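Local coordinates for envelope polyprotein (Puumala orthohantavirus, PDB 5FXU) that forms, as the glycosylated Gn ectodomain, part of the antigenic hantaviral surface and probably shields the partner fusion glycoprotein Gc, at residues 55-63 with 320-329; 221-230 with 335-343. All coordinates share one frame; numbering follows the deposited sequence.

Contact 1 (55-63 with 320-329); sequences QPFTKWTWE and VYIWAPGIIM
W60 and I327 meet because W60 holds CG anti to its backbone N (chi1 179°), laying the indole across I327. The CD1 methyl of I327 sits over the centre of the six-membered ring, 3.7 Å from the ring centroid to I327 CD1, a CH-pi contact, while A324 CB packs by W60 CE3. F57, with CG beside its backbone N (chi1 -89°), turns one ring face to Y321 CB in a second CH-pi contact, and its edge meets the I322 carbonyl carbon. K59 runs its extended chain alongside the W323 indole, K59 CG lying 3.8 Å from W323 CE3. The backbones pair in parallel, with K59 and W323 on one face of the pair and T58 and I322 on the other: T58 N donates to Y321 O (2.8 Å), W323 N to T58 O (3.0 Å) and W60 N to W323 O (2.9 Å). Water 1 bridges P56 O and Y321 N, and water 2 does the same for W62 N and P325 O beyond the last rung. T58 OG1 is hydrogen-bonded to E85 on strand 79-89, which pairs with the other edge of strand 55-63. This is parallel beta pairing in the Gn head, ended by a type II turn from A324 to I327 with G326 at positive phi.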
ATOM      1  N   GLN A  55      -9.822   6.049  12.380  1.00 59.04           N
ATOM      2  CA  GLN A  55      -8.753   5.069  12.560  1.00 56.80           C
ATOM      3  C   GLN A  55      -7.578   5.708  13.331  1.00 52.96           C
ATOM      4  O   GLN A  55      -7.057   6.744  12.937  1.00 51.34           O
ATOM      5  CB  GLN A  55      -8.399   4.432  11.191  1.00 56.92           C
ATOM      6  CG  GLN A  55      -7.910   5.404  10.108  1.00 56.95           C
ATOM      7  CD  GLN A  55      -8.449   5.229   8.663  1.00 54.64           C
ATOM      8  OE1 GLN A  55      -8.255   6.128   7.837  1.00 52.23           O
ATOM      9  NE2 GLN A  55      -9.061   4.090   8.335  1.00 53.77           N
ATOM     10  N   PRO A  56      -7.230   5.145  14.499  1.00 50.27           N
ATOM     11  CA  PRO A  56      -6.231   5.786  15.356  1.00 47.81           C
ATOM     12  C   PRO A  56      -4.776   5.596  14.888  1.00 43.59           C
ATOM     13  O   PRO A  56      -4.316   4.481  14.699  1.00 41.80           O
ATOM     14  CB  PRO A  56      -6.452   5.109  16.716  1.00 50.18           C
ATOM     15  CG  PRO A  56      -6.971   3.748  16.373  1.00 51.16           C
ATOM     16  CD  PRO A  56      -7.815   3.947  15.140  1.00 51.11           C
ATOM     17  N   PHE A  57      -4.087   6.716  14.742  1.00 41.74           N
ATOM     18  CA  PHE A  57      -2.700   6.814  14.314  1.00 39.46           C
ATOM     19  C   PHE A  57      -1.902   7.603  15.339  1.00 40.40           C
ATOM     20  O   PHE A  57      -2.416   8.505  15.995  1.00 41.03           O
ATOM     21  CB  PHE A  57      -2.607   7.577  12.997  1.00 37.68           C
ATOM     22  CG  PHE A  57      -2.728   6.717  11.781  1.00 37.08           C
ATOM     23  CD1 PHE A  57      -3.975   6.283  11.317  1.00 36.97           C
ATOM     24  CD2 PHE A  57      -1.603   6.354  11.081  1.00 35.65           C
ATOM     25  CE1 PHE A  57      -4.073   5.491  10.179  1.00 36.71           C
ATOM     26  CE2 PHE A  57      -1.698   5.573   9.953  1.00 35.26           C
ATOM     27  CZ  PHE A  57      -2.933   5.131   9.504  1.00 35.36           C
ATOM     28  N   THR A  58      -0.630   7.246  15.471  1.00 39.74           N
ATOM     29  CA  THR A  58       0.307   8.074  16.163  1.00 39.02           C
ATOM     30  C   THR A  58       0.928   8.984  15.138  1.00 37.13           C
ATOM     31  O   THR A  58       1.529   8.515  14.207  1.00 36.12           O
ATOM     32  CB  THR A  58       1.373   7.230  16.834  1.00 39.12           C
ATOM     33  OG1 THR A  58       0.754   6.548  17.914  1.00 39.47           O
ATOM     34  CG2 THR A  58       2.531   8.113  17.363  1.00 40.64           C
ATOM     35  N   LYS A  59       0.760  10.282  15.305  1.00 37.74           N
ATOM     36  CA  LYS A  59       1.437  11.260  14.455  1.00 37.62           C
ATOM     37  C   LYS A  59       2.813  11.605  15.015  1.00 36.52           C
ATOM     38  O   LYS A  59       2.903  12.054  16.120  1.00 38.13           O
ATOM     39  CB  LYS A  59       0.604  12.516  14.379  1.00 39.70           C
ATOM     40  CG  LYS A  59       1.162  13.570  13.465  1.00 41.05           C
ATOM     41  CD  LYS A  59       0.287  14.784  13.549  1.00 44.25           C
ATOM     42  CE  LYS A  59       0.858  15.893  12.718  1.00 46.51           C
ATOM     43  NZ  LYS A  59      -0.039  17.074  12.785  1.00 49.72           N
ATOM     44  N   TRP A  60       3.856  11.431  14.216  1.00 35.04           N
ATOM     45  CA  TRP A  60       5.223  11.606  14.611  1.00 34.18           C
ATOM     46  C   TRP A  60       5.850  12.626  13.664  1.00 35.06           C
ATOM     47  O   TRP A  60       5.882  12.413  12.463  1.00 33.32           O
ATOM     48  CB  TRP A  60       5.950  10.258  14.510  1.00 33.44           C
ATOM     49  CG  TRP A  60       7.399  10.302  14.885  1.00 32.61           C
ATOM     50  CD1 TRP A  60       7.976  11.092  15.850  1.00 32.36           C
ATOM     51  CD2 TRP A  60       8.460   9.519  14.324  1.00 31.54           C
ATOM     52  NE1 TRP A  60       9.327  10.885  15.893  1.00 32.31           N
ATOM     53  CE2 TRP A  60       9.660   9.917  14.977  1.00 32.44           C
ATOM     54  CE3 TRP A  60       8.528   8.542  13.339  1.00 30.20           C
ATOM     55  CZ2 TRP A  60      10.913   9.337  14.675  1.00 31.32           C
ATOM     56  CZ3 TRP A  60       9.756   7.981  13.036  1.00 29.90           C
ATOM     57  CH2 TRP A  60      10.936   8.379  13.705  1.00 31.15           C
ATOM     58  N   THR A  61       6.355  13.731  14.221  1.00 36.75           N
ATOM     59  CA  THR A  61       6.809  14.903  13.443  1.00 37.54           C
ATOM     60  C   THR A  61       8.183  15.384  13.947  1.00 37.21           C
ATOM     61  O   THR A  61       8.552  15.108  15.068  1.00 38.09           O
ATOM     62  CB  THR A  61       5.796  16.067  13.576  1.00 38.59           C
ATOM     63  OG1 THR A  61       5.537  16.337  14.960  1.00 39.82           O
ATOM     64  CG2 THR A  61       4.513  15.713  12.942  1.00 38.99           C
ATOM     65  N   TRP A  62       8.926  16.107  13.123  1.00 36.47           N
ATOM     66  CA  TRP A  62      10.209  16.660  13.548  1.00 35.52           C
ATOM     67  C   TRP A  62      10.276  18.168  13.308  1.00 37.33           C
ATOM     68  O   TRP A  62       9.622  18.659  12.392  1.00 35.85           O
ATOM     69  CB  TRP A  62      11.358  15.934  12.844  1.00 33.87           C
ATOM     70  CG  TRP A  62      11.629  16.315  11.406  1.00 32.23           C
ATOM     71  CD1 TRP A  62      11.119  15.725  10.295  1.00 31.18           C
ATOM     72  CD2 TRP A  62      12.527  17.326  10.942  1.00 31.83           C
ATOM     73  NE1 TRP A  62      11.604  16.329   9.173  1.00 31.00           N
ATOM     74  CE2 TRP A  62      12.491  17.301   9.537  1.00 31.44           C
ATOM     75  CE3 TRP A  62      13.343  18.262  11.579  1.00 31.88           C
ATOM     76  CZ2 TRP A  62      13.242  18.189   8.742  1.00 32.16           C
ATOM     77  CZ3 TRP A  62      14.115  19.134  10.796  1.00 32.54           C
ATOM     78  CH2 TRP A  62      14.059  19.085   9.392  1.00 32.55           C
ATOM     79  N   GLU A  63      11.074  18.868  14.141  1.00 39.47           N
ATOM     80  CA  GLU A  63      11.374  20.293  14.004  1.00 42.49           C
ATOM     81  C   GLU A  63      12.868  20.512  14.179  1.00 41.71           C
ATOM     82  O   GLU A  63      13.494  19.834  14.968  1.00 39.75           O
ATOM     83  CB  GLU A  63      10.641  21.125  15.067  1.00 47.09           C
ATOM     84  CG  GLU A  63       9.135  20.935  15.064  1.00 51.62           C
ATOM     85  CD  GLU A  63       8.346  21.933  15.928  1.00 57.93           C
ATOM     86  OE1 GLU A  63       8.868  22.454  16.950  1.00 61.77           O
ATOM     87  OE2 GLU A  63       7.166  22.184  15.575  1.00 60.51           O
ATOM     88  N   VAL A 320       0.310  -0.796  15.895  1.00 41.56           N
ATOM     89  CA  VAL A 320       0.478   0.605  16.229  1.00 39.63           C
ATOM     90  C   VAL A 320       0.723   1.324  14.917  1.00 36.54           C
ATOM     91  O   VAL A 320       1.798   1.177  14.338  1.00 35.18           O
ATOM     92  CB  VAL A 320       1.656   0.815  17.182  1.00 39.90           C
ATOM     93  CG1 VAL A 320       1.906   2.299  17.407  1.00 40.23           C
ATOM     94  CG2 VAL A 320       1.368   0.133  18.498  1.00 41.34           C
ATOM     95  N   TYR A 321      -0.274   2.074  14.460  1.00 34.58           N
ATOM     96  CA  TYR A 321      -0.203   2.747  13.174  1.00 33.77           C
ATOM     97  C   TYR A 321       0.483   4.094  13.321  1.00 32.31           C
ATOM     98  O   TYR A 321       0.233   4.821  14.271  1.00 32.69           O
ATOM     99  CB  TYR A 321      -1.604   2.929  12.567  1.00 34.64           C
ATOM    100  CG  TYR A 321      -2.271   1.659  12.137  1.00 35.70           C
ATOM    101  CD1 TYR A 321      -2.001   1.115  10.904  1.00 35.58           C
ATOM    102  CD2 TYR A 321      -3.194   0.998  12.965  1.00 37.57           C
ATOM    103  CE1 TYR A 321      -2.613  -0.058  10.487  1.00 36.52           C
ATOM    104  CE2 TYR A 321      -3.818  -0.183  12.564  1.00 38.28           C
ATOM    105  CZ  TYR A 321      -3.516  -0.710  11.314  1.00 38.19           C
ATOM    106  OH  TYR A 321      -4.079  -1.889  10.880  1.00 38.36           O
ATOM    107  N   ILE A 322       1.335   4.415  12.370  1.00 31.89           N
ATOM    108  CA  ILE A 322       2.149   5.617  12.406  1.00 33.02           C
ATOM    109  C   ILE A 322       1.969   6.437  11.155  1.00 31.10           C
ATOM    110  O   ILE A 322       1.918   5.914  10.076  1.00 30.15           O
ATOM    111  CB  ILE A 322       3.643   5.268  12.573  1.00 35.34           C
ATOM    112  CG1 ILE A 322       3.853   4.695  13.967  1.00 37.52           C
ATOM    113  CG2 ILE A 322       4.534   6.503  12.478  1.00 35.69           C
ATOM    114  CD1 ILE A 322       4.559   3.390  13.903  1.00 40.03           C
ATOM    115  N   TRP A 323       1.833   7.736  11.351  1.00 31.18           N
ATOM    116  CA  TRP A 323       1.876   8.713  10.310  1.00 30.70           C
ATOM    117  C   TRP A 323       3.049   9.653  10.626  1.00 30.63           C
ATOM    118  O   TRP A 323       3.026  10.340  11.640  1.00 30.94           O
ATOM    119  CB  TRP A 323       0.555   9.487  10.295  1.00 31.21           C
ATOM    120  CG  TRP A 323       0.522  10.588   9.299  1.00 31.76           C
ATOM    121  CD1 TRP A 323       1.062  10.590   8.073  1.00 30.78           C
ATOM    122  CD2 TRP A 323      -0.120  11.848   9.463  1.00 33.01           C
ATOM    123  NE1 TRP A 323       0.817  11.770   7.464  1.00 32.34           N
ATOM    124  CE2 TRP A 323       0.088  12.565   8.300  1.00 33.13           C
ATOM    125  CE3 TRP A 323      -0.873  12.423  10.489  1.00 34.88           C
ATOM    126  CZ2 TRP A 323      -0.418  13.846   8.111  1.00 35.24           C
ATOM    127  CZ3 TRP A 323      -1.378  13.684  10.317  1.00 36.78           C
ATOM    128  CH2 TRP A 323      -1.147  14.393   9.130  1.00 36.65           C
ATOM    129  N   ALA A 324       4.058   9.680   9.756  1.00 29.41           N
ATOM    130  CA  ALA A 324       5.297  10.375  10.041  1.00 28.62           C
ATOM    131  C   ALA A 324       5.687  11.355   8.952  1.00 27.98           C
ATOM    132  O   ALA A 324       6.558  11.081   8.139  1.00 27.38           O
ATOM    133  CB  ALA A 324       6.405   9.366  10.297  1.00 27.72           C
ATOM    134  N   PRO A 325       5.030  12.507   8.927  1.00 29.04           N
ATOM    135  CA  PRO A 325       5.319  13.454   7.861  1.00 29.28           C
ATOM    136  C   PRO A 325       6.693  14.049   8.027  1.00 30.52           C
ATOM    137  O   PRO A 325       7.075  14.417   9.140  1.00 31.05           O
ATOM    138  CB  PRO A 325       4.244  14.517   8.010  1.00 30.59           C
ATOM    139  CG  PRO A 325       3.575  14.287   9.310  1.00 31.02           C
ATOM    140  CD  PRO A 325       3.821  12.867   9.698  1.00 30.34           C
ATOM    141  N   GLY A 326       7.437  14.092   6.930  1.00 31.10           N
ATOM    142  CA  GLY A 326       8.807  14.585   6.928  1.00 32.01           C
ATOM    143  C   GLY A 326       9.830  13.585   7.443  1.00 32.19           C
ATOM    144  O   GLY A 326      10.973  13.936   7.637  1.00 33.77           O
ATOM    145  N   ILE A 327       9.433  12.336   7.663  1.00 32.33           N
ATOM    146  CA  ILE A 327      10.349  11.293   8.150  1.00 32.48           C
ATOM    147  C   ILE A 327      10.164  10.009   7.335  1.00 31.95           C
ATOM    148  O   ILE A 327       9.048   9.523   7.204  1.00 32.29           O
ATOM    149  CB  ILE A 327      10.071  10.939   9.617  1.00 32.86           C
ATOM    150  CG1 ILE A 327      10.153  12.195  10.495  1.00 33.01           C
ATOM    151  CG2 ILE A 327      11.039   9.856  10.100  1.00 32.61           C
ATOM    152  CD1 ILE A 327       9.716  11.994  11.927  1.00 33.47           C
ATOM    153  N   ILE A 328      11.261   9.459   6.818  1.00 31.97           N
ATOM    154  CA  ILE A 328      11.245   8.125   6.234  1.00 31.76           C
ATOM    155  C   ILE A 328      11.409   7.146   7.392  1.00 32.33           C
ATOM    156  O   ILE A 328      12.531   6.978   7.899  1.00 32.41           O
ATOM    157  CB  ILE A 328      12.376   7.927   5.213  1.00 31.72           C
ATOM    158  CG1 ILE A 328      12.266   8.979   4.116  1.00 31.29           C
ATOM    159  CG2 ILE A 328      12.314   6.500   4.605  1.00 31.74           C
ATOM    160  CD1 ILE A 328      13.495   9.099   3.259  1.00 31.55           C
ATOM    161  N   MET A 329      10.302   6.532   7.824  1.00 32.86           N
ATOM    162  CA  MET A 329      10.351   5.601   8.950  1.00 34.85           C
ATOM    163  C   MET A 329      11.192   4.343   8.598  1.00 33.69           C
ATOM    164  O   MET A 329      11.308   3.940   7.429  1.00 32.67           O
ATOM    165  CB  MET A 329       8.951   5.286   9.526  1.00 37.71           C
ATOM    166  CG  MET A 329       8.026   4.560   8.583  1.00 41.23           C
ATOM    167  SD  MET A 329       6.410   4.438   9.367  1.00 47.31           S
ATOM    168  CE  MET A 329       5.563   5.597   8.310  1.00 46.28           C
TER
HETATM  169  O   HOH W   1      -2.517   2.822  16.139  1.00 35.59           O
HETATM  170  O   HOH W   2       7.364  16.551  10.835  1.00 32.99           O

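Contact 2 (221-230 with 335-343)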
ATOM      1  N   CYS A 221      16.447 -12.013  15.669  1.00 89.61           N
ATOM      2  CA  CYS A 221      15.708 -10.925  16.326  1.00 85.74           C
ATOM      3  C   CYS A 221      14.745 -11.452  17.356  1.00 84.12           C
ATOM      4  O   CYS A 221      14.043 -12.416  17.112  1.00 79.96           O
ATOM      5  CB  CYS A 221      14.874 -10.102  15.342  1.00 84.01           C
ATOM      6  SG  CYS A 221      15.749  -8.957  14.284  1.00 84.37           S
ATOM      7  N   THR A 222      14.648 -10.746  18.471  1.00 87.68           N
ATOM      8  CA  THR A 222      13.883 -11.256  19.614  1.00 90.64           C
ATOM      9  C   THR A 222      12.364 -11.017  19.432  1.00 84.21           C
ATOM     10  O   THR A 222      11.569 -11.973  19.419  1.00 87.28           O
ATOM     11  CB  THR A 222      14.405 -10.691  20.973  1.00 95.81           C
ATOM     12  OG1 THR A 222      14.235  -9.263  21.023  1.00 99.26           O
ATOM     13  CG2 THR A 222      15.908 -11.049  21.213  1.00 96.44           C
ATOM     14  N   GLY A 223      11.990  -9.751  19.252  1.00 78.42           N
ATOM     15  CA  GLY A 223      10.592  -9.299  19.322  1.00 76.78           C
ATOM     16  C   GLY A 223       9.962  -8.537  18.151  1.00 75.70           C
ATOM     17  O   GLY A 223       9.730  -7.324  18.235  1.00 80.24           O
ATOM     18  N   ASN A 224       9.672  -9.253  17.064  1.00 72.01           N
ATOM     19  CA  ASN A 224       8.868  -8.730  15.944  1.00 65.52           C
ATOM     20  C   ASN A 224       7.538  -9.485  15.732  1.00 60.59           C
ATOM     21  O   ASN A 224       7.351 -10.353  14.864  1.00 60.39           O
ATOM     22  CB  ASN A 224       9.740  -8.555  14.720  1.00 65.15           C
ATOM     23  CG  ASN A 224      10.754  -7.399  14.903  1.00 65.27           C
ATOM     24  OD1 ASN A 224      10.337  -6.281  15.164  1.00 61.82           O
ATOM     25  ND2 ASN A 224      12.061  -7.662  14.805  1.00 65.50           N
ATOM     26  N   GLY A 225       6.600  -9.064  16.572  1.00 55.88           N
ATOM     27  CA  GLY A 225       5.350  -9.725  16.776  1.00 52.85           C
ATOM     28  C   GLY A 225       4.157  -9.290  15.944  1.00 50.32           C
ATOM     29  O   GLY A 225       3.108  -9.893  16.087  1.00 52.81           O
ATOM     30  N   PHE A 226       4.268  -8.269  15.087  1.00 45.20           N
ATOM     31  CA  PHE A 226       3.126  -7.873  14.252  1.00 41.02           C
ATOM     32  C   PHE A 226       2.483  -9.063  13.490  1.00 41.17           C
ATOM     33  O   PHE A 226       3.175  -9.914  12.954  1.00 39.78           O
ATOM     34  CB  PHE A 226       3.486  -6.779  13.270  1.00 39.02           C
ATOM     35  CG  PHE A 226       2.358  -6.465  12.313  1.00 36.98           C
ATOM     36  CD1 PHE A 226       1.265  -5.725  12.720  1.00 36.26           C
ATOM     37  CD2 PHE A 226       2.364  -6.989  11.023  1.00 35.21           C
ATOM     38  CE1 PHE A 226       0.208  -5.481  11.852  1.00 35.26           C
ATOM     39  CE2 PHE A 226       1.325  -6.736  10.160  1.00 34.69           C
ATOM     40  CZ  PHE A 226       0.242  -5.982  10.576  1.00 34.95           C
ATOM     41  N   GLN A 227       1.155  -9.132  13.517  1.00 40.50           N
ATOM     42  CA  GLN A 227       0.423 -10.199  12.862  1.00 41.24           C
ATOM     43  C   GLN A 227      -0.435  -9.641  11.752  1.00 40.12           C
ATOM     44  O   GLN A 227      -1.303  -8.790  11.971  1.00 39.22           O
ATOM     45  CB  GLN A 227      -0.409 -11.018  13.859  1.00 42.59           C
ATOM     46  CG  GLN A 227       0.436 -12.049  14.603  1.00 43.43           C
ATOM     47  CD  GLN A 227      -0.365 -12.997  15.469  1.00 44.18           C
ATOM     48  OE1 GLN A 227      -1.035 -13.904  14.974  1.00 43.67           O
ATOM     49  NE2 GLN A 227      -0.290 -12.796  16.774  1.00 45.68           N
ATOM     50  N   GLY A 228      -0.153 -10.103  10.539  1.00 38.87           N
ATOM     51  CA  GLY A 228      -0.865  -9.632   9.372  1.00 37.29           C
ATOM     52  C   GLY A 228      -0.264 -10.137   8.093  1.00 35.71           C
ATOM     53  O   GLY A 228       0.526 -11.078   8.091  1.00 38.16           O
ATOM     54  N   TYR A 229      -0.661  -9.526   6.997  1.00 33.42           N
ATOM     55  CA  TYR A 229      -0.261 -10.003   5.685  1.00 32.36           C
ATOM     56  C   TYR A 229      -0.502  -8.938   4.673  1.00 30.15           C
ATOM     57  O   TYR A 229      -1.126  -7.942   4.986  1.00 29.69           O
ATOM     58  CB  TYR A 229      -1.041 -11.262   5.306  1.00 33.31           C
ATOM     59  CG  TYR A 229      -2.530 -11.121   5.210  1.00 33.08           C
ATOM     60  CD1 TYR A 229      -3.343 -11.303   6.327  1.00 34.58           C
ATOM     61  CD2 TYR A 229      -3.143 -10.877   3.989  1.00 32.87           C
ATOM     62  CE1 TYR A 229      -4.739 -11.188   6.230  1.00 34.79           C
ATOM     63  CE2 TYR A 229      -4.527 -10.772   3.880  1.00 32.81           C
ATOM     64  CZ  TYR A 229      -5.307 -10.930   5.002  1.00 34.08           C
ATOM     65  OH  TYR A 229      -6.656 -10.815   4.877  1.00 35.75           O
ATOM     66  N   TYR A 230       0.017  -9.133   3.464  1.00 28.55           N
ATOM     67  CA  TYR A 230      -0.277  -8.206   2.385  1.00 26.98           C
ATOM     68  C   TYR A 230      -1.257  -8.884   1.417  1.00 27.94           C
ATOM     69  O   TYR A 230      -1.155 -10.085   1.168  1.00 26.60           O
ATOM     70  CB  TYR A 230       1.004  -7.745   1.660  1.00 25.17           C
ATOM     71  CG  TYR A 230       1.790  -6.668   2.364  1.00 24.23           C
ATOM     72  CD1 TYR A 230       1.454  -5.320   2.201  1.00 23.63           C
ATOM     73  CD2 TYR A 230       2.881  -6.969   3.146  1.00 23.60           C
ATOM     74  CE1 TYR A 230       2.190  -4.321   2.803  1.00 23.34           C
ATOM     75  CE2 TYR A 230       3.610  -5.983   3.759  1.00 23.78           C
ATOM     76  CZ  TYR A 230       3.273  -4.653   3.598  1.00 23.44           C
ATOM     77  OH  TYR A 230       4.016  -3.671   4.217  1.00 22.53           O
ATOM     78  N   VAL A 335      17.548  -4.641  10.220  1.00 50.11           N
ATOM     79  CA  VAL A 335      17.550  -4.043  11.562  1.00 51.66           C
ATOM     80  C   VAL A 335      16.577  -4.827  12.439  1.00 51.04           C
ATOM     81  O   VAL A 335      15.598  -5.363  11.928  1.00 52.95           O
ATOM     82  CB  VAL A 335      17.167  -2.542  11.452  1.00 54.60           C
ATOM     83  CG1 VAL A 335      16.842  -1.911  12.793  1.00 55.98           C
ATOM     84  CG2 VAL A 335      18.298  -1.786  10.771  1.00 57.52           C
ATOM     85  N   CYS A 336      16.827  -4.885  13.743  1.00 50.20           N
ATOM     86  CA  CYS A 336      15.944  -5.624  14.663  1.00 54.69           C
ATOM     87  C   CYS A 336      14.897  -4.752  15.328  1.00 50.40           C
ATOM     88  O   CYS A 336      13.734  -5.139  15.424  1.00 50.83           O
ATOM     89  CB  CYS A 336      16.742  -6.341  15.758  1.00 63.25           C
ATOM     90  SG  CYS A 336      17.203  -8.065  15.459  1.00 77.35           S
ATOM     91  N   ASP A 337      15.308  -3.584  15.800  1.00 48.95           N
ATOM     92  CA  ASP A 337      14.438  -2.740  16.617  1.00 50.51           C
ATOM     93  C   ASP A 337      13.928  -1.520  15.875  1.00 43.47           C
ATOM     94  O   ASP A 337      14.535  -1.062  14.912  1.00 38.62           O
ATOM     95  CB  ASP A 337      15.182  -2.279  17.877  1.00 55.21           C
ATOM     96  CG  ASP A 337      15.535  -3.430  18.807  1.00 59.05           C
ATOM     97  OD1 ASP A 337      14.697  -4.342  19.001  1.00 59.43           O
ATOM     98  OD2 ASP A 337      16.654  -3.402  19.361  1.00 67.39           O
ATOM     99  N   LYS A 338      12.806  -1.001  16.365  1.00 38.65           N
ATOM    100  CA  LYS A 338      12.290   0.306  15.974  1.00 39.49           C
ATOM    101  C   LYS A 338      11.901   0.423  14.499  1.00 37.20           C
ATOM    102  O   LYS A 338      11.894   1.523  13.933  1.00 38.75           O
ATOM    103  CB  LYS A 338      13.291   1.413  16.351  1.00 40.16           C
ATOM    104  CG  LYS A 338      13.597   1.524  17.831  1.00 40.65           C
ATOM    105  CD  LYS A 338      14.563   2.686  18.080  1.00 43.85           C
ATOM    106  CE  LYS A 338      14.639   3.084  19.543  1.00 44.29           C
ATOM    107  NZ  LYS A 338      14.970   1.919  20.417  1.00 47.52           N
ATOM    108  N   LYS A 339      11.537  -0.700  13.892  1.00 36.97           N
ATOM    109  CA  LYS A 339      11.256  -0.742  12.465  1.00 34.92           C
ATOM    110  C   LYS A 339       9.767  -0.877  12.181  1.00 32.00           C
ATOM    111  O   LYS A 339       8.948  -1.094  13.088  1.00 31.22           O
ATOM    112  CB  LYS A 339      12.066  -1.843  11.790  1.00 39.02           C
ATOM    113  CG  LYS A 339      11.661  -3.268  12.115  1.00 41.21           C
ATOM    114  CD  LYS A 339      12.529  -4.262  11.362  1.00 42.94           C
ATOM    115  CE  LYS A 339      12.490  -5.631  12.013  1.00 43.91           C
ATOM    116  NZ  LYS A 339      13.296  -6.594  11.228  1.00 45.43           N
ATOM    117  N   THR A 340       9.425  -0.701  10.907  1.00 29.34           N
ATOM    118  CA  THR A 340       8.049  -0.634  10.476  1.00 26.09           C
ATOM    119  C   THR A 340       7.824  -1.372   9.178  1.00 25.64           C
ATOM    120  O   THR A 340       8.779  -1.659   8.451  1.00 25.16           O
ATOM    121  CB  THR A 340       7.613   0.821  10.223  1.00 24.91           C
ATOM    122  OG1 THR A 340       8.385   1.368   9.151  1.00 23.83           O
ATOM    123  CG2 THR A 340       7.802   1.668  11.461  1.00 25.21           C
ATOM    124  N   LEU A 341       6.538  -1.612   8.893  1.00 25.23           N
ATOM    125  CA  LEU A 341       6.048  -2.090   7.597  1.00 25.41           C
ATOM    126  C   LEU A 341       5.140  -1.025   7.019  1.00 25.41           C
ATOM    127  O   LEU A 341       4.330  -0.432   7.742  1.00 25.22           O
ATOM    128  CB  LEU A 341       5.240  -3.380   7.744  1.00 25.32           C
ATOM    129  CG  LEU A 341       6.056  -4.647   8.023  1.00 26.16           C
ATOM    130  CD1 LEU A 341       5.157  -5.732   8.573  1.00 27.43           C
ATOM    131  CD2 LEU A 341       6.755  -5.132   6.777  1.00 26.15           C
ATOM    132  N   PRO A 342       5.248  -0.784   5.709  1.00 24.43           N
ATOM    133  CA  PRO A 342       4.403   0.245   5.126  1.00 24.71           C
ATOM    134  C   PRO A 342       2.967  -0.238   4.910  1.00 28.04           C
ATOM    135  O   PRO A 342       2.744  -1.438   4.667  1.00 27.99           O
ATOM    136  CB  PRO A 342       5.096   0.543   3.804  1.00 25.18           C
ATOM    137  CG  PRO A 342       5.764  -0.761   3.433  1.00 25.11           C
ATOM    138  CD  PRO A 342       6.208  -1.342   4.737  1.00 24.63           C
ATOM    139  N   LEU A 343       2.015   0.699   4.970  1.00 28.33           N
ATOM    140  CA  LEU A 343       0.593   0.397   4.778  1.00 30.08           C
ATOM    141  C   LEU A 343       0.256  -0.015   3.356  1.00 28.20           C
ATOM    142  O   LEU A 343      -0.581  -0.895   3.147  1.00 28.17           O
ATOM    143  CB  LEU A 343      -0.294   1.583   5.183  1.00 33.90           C
ATOM    144  CG  LEU A 343      -0.384   1.938   6.652  1.00 38.13           C
ATOM    145  CD1 LEU A 343      -1.744   2.590   6.893  1.00 41.92           C
ATOM    146  CD2 LEU A 343      -0.190   0.772   7.604  1.00 39.59           C
TER
HETATM  147  O   HOH W   3      11.224  -3.590  15.667  1.00 40.84           O
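C221 and C336 are joined covalently: the SG atoms lie 2.1 Å apart, with a chi3 of -109°. C221 is poorly ordered, so the finer geometry of this disulfide deserves caution.

Hydrogen bonds come next. N224 ND2 donates to C336 O (3.1 Å) along a nearly straight N-H, meeting a lone pair in the carbonyl plane, with the acceptor also lying in the plane of the amide. Water 3 bridges N224 OD1 and the same C336 O, so that carbonyl receives two donors; OD1 is also hydrogen-bonded to T314 OG1. At the far end of the contact Y230 reaches across with its hydroxyl, OH donating to P342 O at 2.6 Å, again in the carbonyl plane and on a lone pair. Packing round that hydroxyl is close, with L341 CB against it and P342 CD 3.2 Å from Y230 OH.

Charge gathers round K339. Its extended chain passes the N224 amide at about a right angle, K339 CE 3.5 Å from N224 ND2, and delivers NZ to V335 O (2.7 Å) and into salt bridges with E209 and E213 of helix 208-216.

The apolar share is small: L341 CD1 touches F226 CD2 at 3.9 Å, and L341 CD2 approaches Y230 CE2. No backbone ladder links the two segments: these are two loops of the Gn head tied by a disulfide, one leading into strand 228-234 and the other, beside the glycan next to V335, into strand 340-354.

How the contacts relate
The centres of contacts 1 and 2 lie about 16 Å apart, and the two touch directly. L343, at the end of contact 2, packs against F57 and Y321 of contact 1, while M329 CG lies 3.3 Å from T340 OG1. Along the chain the segments alternate, 55-63, 221-230, 320-329, 335-343, so the contacts cross. Strand 327-329 is followed directly by strand 340-354, and the short connection between them carries the C336 end of the disulfide. Strand 310-313 pairs with both 321-323 and 340-354, linking the two regions through the beta structure. Distant parts of the Gn head sequence thus come together in two touching, largely buried contacts.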